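Local coordinates for hypothetical hydrolase (Bacteroides thetaiotaomicron, PDB 3TC9), which is of unknown function but, with an IPT/TIG domain joined to a six-bladed beta-propeller, probably acts as an auxiliary nutrient-binding protein, at residues B[266-269]-B[270-273]; B[286-290]-B[291-295]; B[199-202]-B[203-206]. All coordinates share one frame; numbering follows the deposited sequence.

Contact 1: residues B[266-269]-B[270-273]; sequences IQDS and GWEF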
loop_
_atom_site.group_PDB
_atom_site.type_symbol
_atom_site.label_atom_id
_atom_site.label_comp_id
_atom_site.label_asym_id
_atom_site.label_seq_id
_atom_site.Cartn_x
_atom_site.Cartn_y
_atom_site.Cartn_z
ATOM N N ILE B 266 -34.891 11.892 -3.164
ATOM C CA ILE B 266 -33.962 12.139 -2.051
ATOM C C ILE B 266 -34.673 12.912 -0.925
ATOM O O ILE B 266 -34.669 12.443 0.217
ATOM C CB ILE B 266 -32.639 12.857 -2.487
ATOM C CG1 ILE B 266 -31.849 12.059 -3.577
ATOM C CG2 ILE B 266 -31.741 13.205 -1.269
ATOM C CD1 ILE B 266 -31.553 10.564 -3.318
ATOM N N GLN B 267 -35.239 14.102 -1.237
ATOM C CA GLN B 267 -35.897 14.966 -0.262
ATOM C C GLN B 267 -36.914 15.887 -0.973
ATOM O O GLN B 267 -38.021 15.456 -1.281
ATOM C CB GLN B 267 -34.827 15.780 0.516
ATOM C CG GLN B 267 -35.337 16.570 1.725
ATOM C CD GLN B 267 -34.246 17.019 2.683
ATOM O OE1 GLN B 267 -33.263 16.317 2.948
ATOM N NE2 GLN B 267 -34.416 18.199 3.267
ATOM N N ASP B 268 -36.515 17.125 -1.286
ATOM C CA ASP B 268 -37.389 18.121 -1.884
ATOM C C ASP B 268 -37.050 18.441 -3.358
ATOM O O ASP B 268 -36.173 17.815 -3.959
ATOM C CB ASP B 268 -37.349 19.401 -1.033
ATOM C CG ASP B 268 -37.580 19.176 0.458
ATOM O OD1 ASP B 268 -38.507 18.411 0.813
ATOM O OD2 ASP B 268 -36.856 19.790 1.268
ATOM N N SER B 269 -37.816 19.378 -3.945
ATOM C CA SER B 269 -37.686 19.861 -5.319
ATOM C C SER B 269 -36.371 20.618 -5.511
ATOM O O SER B 269 -35.880 21.228 -4.558
ATOM C CB SER B 269 -38.873 20.751 -5.690
ATOM O OG SER B 269 -39.466 21.445 -4.600
ATOM N N GLY B 270 -35.822 20.562 -6.725
ATOM C CA GLY B 270 -34.575 21.231 -7.083
ATOM C C GLY B 270 -33.371 20.676 -6.362
ATOM O O GLY B 270 -32.666 21.414 -5.675
ATOM N N TRP B 271 -33.157 19.360 -6.485
ATOM C CA TRP B 271 -32.062 18.619 -5.859
ATOM C C TRP B 271 -31.042 18.216 -6.932
ATOM O O TRP B 271 -31.284 17.307 -7.729
ATOM C CB TRP B 271 -32.606 17.390 -5.102
ATOM C CG TRP B 271 -32.309 17.359 -3.632
ATOM C CD1 TRP B 271 -31.622 16.390 -2.962
ATOM C CD2 TRP B 271 -32.743 18.304 -2.640
ATOM N NE1 TRP B 271 -31.600 16.670 -1.613
ATOM C CE2 TRP B 271 -32.274 17.843 -1.388
ATOM C CE3 TRP B 271 -33.492 19.499 -2.684
ATOM C CZ2 TRP B 271 -32.529 18.531 -0.191
ATOM C CZ3 TRP B 271 -33.743 20.182 -1.497
ATOM C CH2 TRP B 271 -33.268 19.698 -0.270
ATOM N N GLU B 272 -29.934 18.958 -6.977
ATOM C CA GLU B 272 -28.837 18.758 -7.915
ATOM C C GLU B 272 -27.841 17.803 -7.300
ATOM O O GLU B 272 -27.202 18.155 -6.303
ATOM C CB GLU B 272 -28.176 20.104 -8.276
ATOM C CG GLU B 272 -27.002 19.985 -9.238
ATOM C CD GLU B 272 -26.235 21.262 -9.540
ATOM O OE1 GLU B 272 -26.430 22.272 -8.825
ATOM O OE2 GLU B 272 -25.417 21.247 -10.486
ATOM N N PHE B 273 -27.731 16.573 -7.850
ATOM C CA PHE B 273 -26.802 15.605 -7.269
ATOM C C PHE B 273 -26.227 14.588 -8.265
ATOM O O PHE B 273 -26.818 14.339 -9.317
ATOM C CB PHE B 273 -27.463 14.834 -6.089
ATOM C CG PHE B 273 -28.672 13.987 -6.417
ATOM C CD1 PHE B 273 -28.528 12.646 -6.783
ATOM C CD2 PHE B 273 -29.960 14.514 -6.323
ATOM C CE1 PHE B 273 -29.655 11.851 -7.073
ATOM C CE2 PHE B 273 -31.085 13.729 -6.630
ATOM C CZ PHE B 273 -30.927 12.396 -6.985
#

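Contact 2: residues B[286-290]-B[291-295]; sequences IVVVN and QHYIL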
loop_
_atom_site.group_PDB
_atom_site.type_symbol
_atom_site.label_atom_id
_atom_site.label_comp_id
_atom_site.label_asym_id
_atom_site.label_seq_id
_atom_site.Cartn_x
_atom_site.Cartn_y
_atom_site.Cartn_z
ATOM N N ILE B 286 -24.206 9.823 -2.537
ATOM C CA ILE B 286 -25.084 10.710 -3.274
ATOM C C ILE B 286 -24.650 12.111 -2.823
ATOM O O ILE B 286 -24.838 12.478 -1.658
ATOM C CB ILE B 286 -26.579 10.356 -3.046
ATOM C CG1 ILE B 286 -26.877 8.940 -3.618
ATOM C CG2 ILE B 286 -27.492 11.433 -3.670
ATOM C CD1 ILE B 286 -28.296 8.416 -3.454
ATOM N N VAL B 287 -23.939 12.828 -3.720
ATOM C CA VAL B 287 -23.346 14.122 -3.440
ATOM C C VAL B 287 -24.284 15.190 -3.912
ATOM O O VAL B 287 -24.441 15.370 -5.140
ATOM C CB VAL B 287 -21.943 14.214 -4.100
ATOM C CG1 VAL B 287 -21.290 15.593 -3.908
ATOM C CG2 VAL B 287 -21.026 13.084 -3.597
ATOM N N VAL B 288 -24.899 15.919 -2.928
ATOM C CA VAL B 288 -25.867 16.982 -3.242
ATOM C C VAL B 288 -25.142 18.334 -3.370
ATOM O O VAL B 288 -24.874 19.032 -2.385
ATOM C CB VAL B 288 -27.088 17.056 -2.308
ATOM C CG1 VAL B 288 -28.197 17.869 -2.971
ATOM C CG2 VAL B 288 -27.586 15.653 -1.978
ATOM N N VAL B 289 -24.827 18.666 -4.622
ATOM C CA VAL B 289 -24.086 19.853 -5.060
ATOM C C VAL B 289 -24.742 21.157 -4.558
ATOM O O VAL B 289 -24.031 22.023 -4.037
ATOM C CB VAL B 289 -23.965 19.859 -6.609
ATOM C CG1 VAL B 289 -23.094 21.020 -7.107
ATOM C CG2 VAL B 289 -23.419 18.529 -7.112
ATOM N N ASN B 290 -26.073 21.307 -4.704
ATOM C CA ASN B 290 -26.702 22.570 -4.343
ATOM C C ASN B 290 -27.318 22.577 -2.930
ATOM O O ASN B 290 -27.983 23.561 -2.573
ATOM C CB ASN B 290 -27.759 22.942 -5.390
ATOM C CG ASN B 290 -28.958 22.031 -5.407
ATOM O OD1 ASN B 290 -28.905 20.862 -4.991
ATOM N ND2 ASN B 290 -30.075 22.561 -5.865
ATOM N N GLN B 291 -27.079 21.519 -2.117
ATOM C CA GLN B 291 -27.645 21.425 -0.763
ATOM C C GLN B 291 -26.572 21.137 0.307
ATOM O O GLN B 291 -26.856 21.152 1.505
ATOM C CB GLN B 291 -28.794 20.395 -0.709
ATOM C CG GLN B 291 -29.997 20.739 -1.604
ATOM C CD GLN B 291 -30.704 22.039 -1.245
ATOM O OE1 GLN B 291 -30.702 22.505 -0.101
ATOM N NE2 GLN B 291 -31.356 22.648 -2.218
ATOM N N HIS B 292 -25.328 20.978 -0.145
ATOM C CA HIS B 292 -24.070 20.892 0.613
ATOM C C HIS B 292 -24.027 19.773 1.647
ATOM O O HIS B 292 -23.605 19.982 2.790
ATOM C CB HIS B 292 -23.802 22.256 1.254
ATOM C CG HIS B 292 -24.207 23.356 0.336
ATOM N ND1 HIS B 292 -23.505 23.604 -0.828
ATOM C CD2 HIS B 292 -25.323 24.125 0.349
ATOM C CE1 HIS B 292 -24.168 24.565 -1.451
ATOM N NE2 HIS B 292 -25.274 24.905 -0.788
ATOM N N TYR B 293 -24.385 18.558 1.211
ATOM C CA TYR B 293 -24.350 17.385 2.078
ATOM C C TYR B 293 -24.239 16.129 1.225
ATOM O O TYR B 293 -24.425 16.158 -0.004
ATOM C CB TYR B 293 -25.562 17.343 3.049
ATOM C CG TYR B 293 -26.887 16.909 2.459
ATOM C CD1 TYR B 293 -27.514 17.665 1.469
ATOM C CD2 TYR B 293 -27.566 15.808 2.964
ATOM C CE1 TYR B 293 -28.758 17.294 0.952
ATOM C CE2 TYR B 293 -28.810 15.431 2.459
ATOM C CZ TYR B 293 -29.394 16.164 1.439
ATOM O OH TYR B 293 -30.619 15.796 0.929
ATOM N N ILE B 294 -23.875 15.031 1.876
ATOM C CA ILE B 294 -23.692 13.746 1.215
ATOM C C ILE B 294 -24.536 12.674 1.920
ATOM O O ILE B 294 -24.649 12.647 3.149
ATOM C CB ILE B 294 -22.172 13.375 1.147
ATOM C CG1 ILE B 294 -21.343 14.487 0.430
ATOM C CG2 ILE B 294 -21.936 11.989 0.513
ATOM C CD1 ILE B 294 -19.813 14.384 0.586
ATOM N N LEU B 295 -25.107 11.781 1.120
ATOM C CA LEU B 295 -25.876 10.645 1.625
ATOM C C LEU B 295 -25.221 9.351 1.187
ATOM O O LEU B 295 -24.468 9.347 0.213
ATOM C CB LEU B 295 -27.329 10.680 1.124
ATOM C CG LEU B 295 -28.123 11.961 1.388
ATOM C CD1 LEU B 295 -28.207 12.768 0.151
ATOM C CD2 LEU B 295 -29.529 11.636 1.870
#

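Contact 3: residues B[199-202]-B[203-206]; sequences QNNN and DRPN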
loop_
_atom_site.group_PDB
_atom_site.type_symbol
_atom_site.label_atom_id
_atom_site.label_comp_id
_atom_site.label_asym_id
_atom_site.label_seq_id
_atom_site.Cartn_x
_atom_site.Cartn_y
_atom_site.Cartn_z
ATOM N N GLN B 199 -29.809 19.449 -19.376
ATOM C CA GLN B 199 -30.615 20.378 -20.179
ATOM C C GLN B 199 -32.099 20.300 -19.771
ATOM O O GLN B 199 -32.543 19.247 -19.321
ATOM C CB GLN B 199 -30.385 20.143 -21.688
ATOM C CG GLN B 199 -30.623 18.717 -22.184
ATOM C CD GLN B 199 -32.083 18.466 -22.410
ATOM O OE1 GLN B 199 -32.827 19.357 -22.824
ATOM N NE2 GLN B 199 -32.538 17.261 -22.112
ATOM N N ASN B 200 -32.848 21.421 -19.903
ATOM C CA ASN B 200 -34.235 21.583 -19.430
ATOM C C ASN B 200 -35.364 20.949 -20.270
ATOM O O ASN B 200 -36.503 20.996 -19.814
ATOM C CB ASN B 200 -34.575 23.073 -19.233
ATOM C CG ASN B 200 -34.416 23.980 -20.443
ATOM O OD1 ASN B 200 -34.552 23.577 -21.612
ATOM N ND2 ASN B 200 -34.129 25.248 -20.168
ATOM N N ASN B 201 -35.089 20.386 -21.458
ATOM C CA ASN B 201 -36.150 19.793 -22.287
ATOM C C ASN B 201 -36.277 18.292 -22.005
ATOM O O ASN B 201 -35.336 17.540 -22.250
ATOM C CB ASN B 201 -35.883 20.054 -23.770
ATOM C CG ASN B 201 -37.036 19.787 -24.707
ATOM O OD1 ASN B 201 -37.727 18.760 -24.642
ATOM N ND2 ASN B 201 -37.220 20.687 -25.658
ATOM N N ASN B 202 -37.457 17.852 -21.538
ATOM C CA ASN B 202 -37.709 16.450 -21.201
ATOM C C ASN B 202 -37.767 15.518 -22.432
ATOM O O ASN B 202 -37.699 14.294 -22.260
ATOM C CB ASN B 202 -38.984 16.308 -20.372
ATOM C CG ASN B 202 -39.018 15.032 -19.565
ATOM O OD1 ASN B 202 -38.137 14.760 -18.733
ATOM N ND2 ASN B 202 -40.019 14.205 -19.820
ATOM N N ASP B 203 -37.849 16.081 -23.657
ATOM C CA ASP B 203 -37.909 15.286 -24.889
ATOM C C ASP B 203 -36.536 15.188 -25.577
ATOM O O ASP B 203 -36.403 14.484 -26.587
ATOM C CB ASP B 203 -38.966 15.849 -25.852
ATOM C CG ASP B 203 -40.381 15.749 -25.301
ATOM O OD1 ASP B 203 -40.851 14.604 -25.070
ATOM O OD2 ASP B 203 -41.013 16.816 -25.081
ATOM N N ARG B 204 -35.527 15.888 -25.019
ATOM C CA ARG B 204 -34.162 15.877 -25.538
ATOM C C ARG B 204 -33.292 14.907 -24.685
ATOM O O ARG B 204 -33.670 14.588 -23.553
ATOM C CB ARG B 204 -33.588 17.308 -25.612
ATOM C CG ARG B 204 -34.172 18.102 -26.792
ATOM C CD ARG B 204 -33.285 19.246 -27.246
ATOM N NE ARG B 204 -33.815 20.547 -26.836
ATOM C CZ ARG B 204 -33.376 21.717 -27.291
ATOM N NH1 ARG B 204 -32.400 21.765 -28.190
ATOM N NH2 ARG B 204 -33.912 22.849 -26.854
ATOM N N PRO B 205 -32.172 14.343 -25.211
ATOM C CA PRO B 205 -31.424 13.359 -24.398
ATOM C C PRO B 205 -30.676 13.901 -23.165
ATOM O O PRO B 205 -30.182 15.043 -23.137
ATOM C CB PRO B 205 -30.410 12.752 -25.383
ATOM C CG PRO B 205 -30.806 13.239 -26.744
ATOM C CD PRO B 205 -31.534 14.524 -26.537
ATOM N N ASN B 206 -30.586 13.032 -22.131
ATOM C CA ASN B 206 -29.816 13.305 -20.914
ATOM C C ASN B 206 -28.563 12.456 -20.954
ATOM O O ASN B 206 -27.524 12.931 -20.541
ATOM C CB ASN B 206 -30.613 13.087 -19.608
ATOM C CG ASN B 206 -31.373 11.772 -19.441
ATOM O OD1 ASN B 206 -31.248 10.825 -20.230
ATOM N ND2 ASN B 206 -32.191 11.682 -18.386
#

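Contact 1: residues B[266-269]-B[270-273]
W271 fills the inside of the bend made by 266-269, and the chain passes over one face of its indole and on round the edge. Q267 CB sits over one face of the ring, near the rim, 3.7 Å from W271 CZ2; the Q267 amide beyond it is turned 43° from the indole. The backbone N of D268 lies over that same face, while the D268 side chain runs alongside W271 and rests its CB 3.7 Å from CZ3. At the edge of the ring, near its plane, the S269 carbonyl O comes to 3.5 Å from W271 CE3. This bend is the crossover between two blades of the propeller, leading from strand 260-265, the last of one sheet, to strand 273-277, the first of the next. G270 takes it round with a positive phi of 66°. I266 divides its two branches between the aromatic rings. With CG1 beside the backbone N and CG2 anti to it (chi1 -58°), CG2 reaches W271 NE1 obliquely at 3.5 Å, and CG1 makes a CH-pi contact over the face of F273, 3.9 Å from the ring centroid. NE1 is satisfied by a hydrogen bond to the Y293 hydroxyl.

Contact 2: residues B[286-290]-B[291-295]
V288 and Y293 lie side by side and point the same way, with V288 CG2 3.6 Å from CE1 of the phenol ring, which it meets obliquely. V288 uses both its methyl groups: with CG1 anti to the backbone N (chi1 -162°), that methyl presses on Q291 CB at 3.4 Å, while CG2 also touches L295 CD1 at 3.6 Å. Q291 CB in turn lies in the plane of the Y293 ring, at its edge. Further along this face I286 and L295 cross at a slant, CG2 to CD1 4.1 Å apart. The other face carries V287 and I294, a non-hydrogen-bonded antiparallel pair in looser touch. The two strands form a beta hairpin in the middle of a propeller blade. I286 and L295 form a hydrogen-bonded pair: I286 N lies 2.8 Å from L295 O. The return bond, L295 N to I286 O, is 2.9 Å, and V288 N donates to Y293 O nearer the loop. V288 O in turn receives weak bonds from the N-H groups of Q291 and H292 as the chain turns.

In the loop, N290 and Q291 run alongside each other with amide planes 76° apart; the N290 amide is taken up by G270 O and E272 N. H292, whose backbone is left-handed (phi 58°), folds its ring back so that N290 C lies 3.7 Å above one face, and its ND1 is hydrogen-bonded to A333 N. The hairpin thus joins buried apolar packing, the Y293 ring included, along its strands to a polar tip where the N290 amide and H292 ND1 are hydrogen-bonded to neighbouring loops, an arrangement likely to hold the loop in one shape.

Contact 3: residues B[199-202]-B[203-206]
The Q199 amide and the R204 guanidinium are tilted 55° to each other, and Q199 OE1 lies 3.5 Å from R204 CB. N201 CG is in the plane of the guanidinium, at its edge, with the N201 amide turned nearly perpendicular (88°); R204 is modelled in two conformations, so both angles are tentative. Q199 folds back at chi2, bringing both ends of its amide onto the backbone of N201. NE2 donates almost in its own plane to N201 O at 2.8 Å, and N201 N returns a bond to OE1 at 2.8 Å, approaching from above the carbonyl plane. N201 O is gripped again by R204 N at 3.2 Å, from the opposite face of that carbonyl. NE2 also makes a weak bond to P205 O. An alanine in place of this glutamine removes both amide partners of the N201 backbone, and the loop would probably be freer to shift. Chi1 of N201 (-166°) sets CG opposite the backbone N, and OD1 offers a lone pair to D203 N, 2.9 Å away. This is an Asx turn nested in the type I beta turn N201-R204, which closes the hairpin between strands 192-197 and 205-211 of a propeller blade.

How the contacts relate
Contacts 1 and 2 belong together, their centres 9 Å apart: the crossover 266-273 enters the blade whose second and third strands form the hairpin of contact 2. Beyond the hydrogen bonds that W271 and G270 make to the hairpin, the two meet where F273 CB packs against V287 O at 3.2 Å. Contact 3 tops another blade, its centre about 18 Å from that of contact 1 and 23 Å from that of contact 2, and touches neither. By the up-and-down order of propeller strands, all three loops lie on one face of the disc. No active site is established; a bound 1,2-ethanediol, probably from the crystallisation liquor, lies about 3 Å from the H292 side chain.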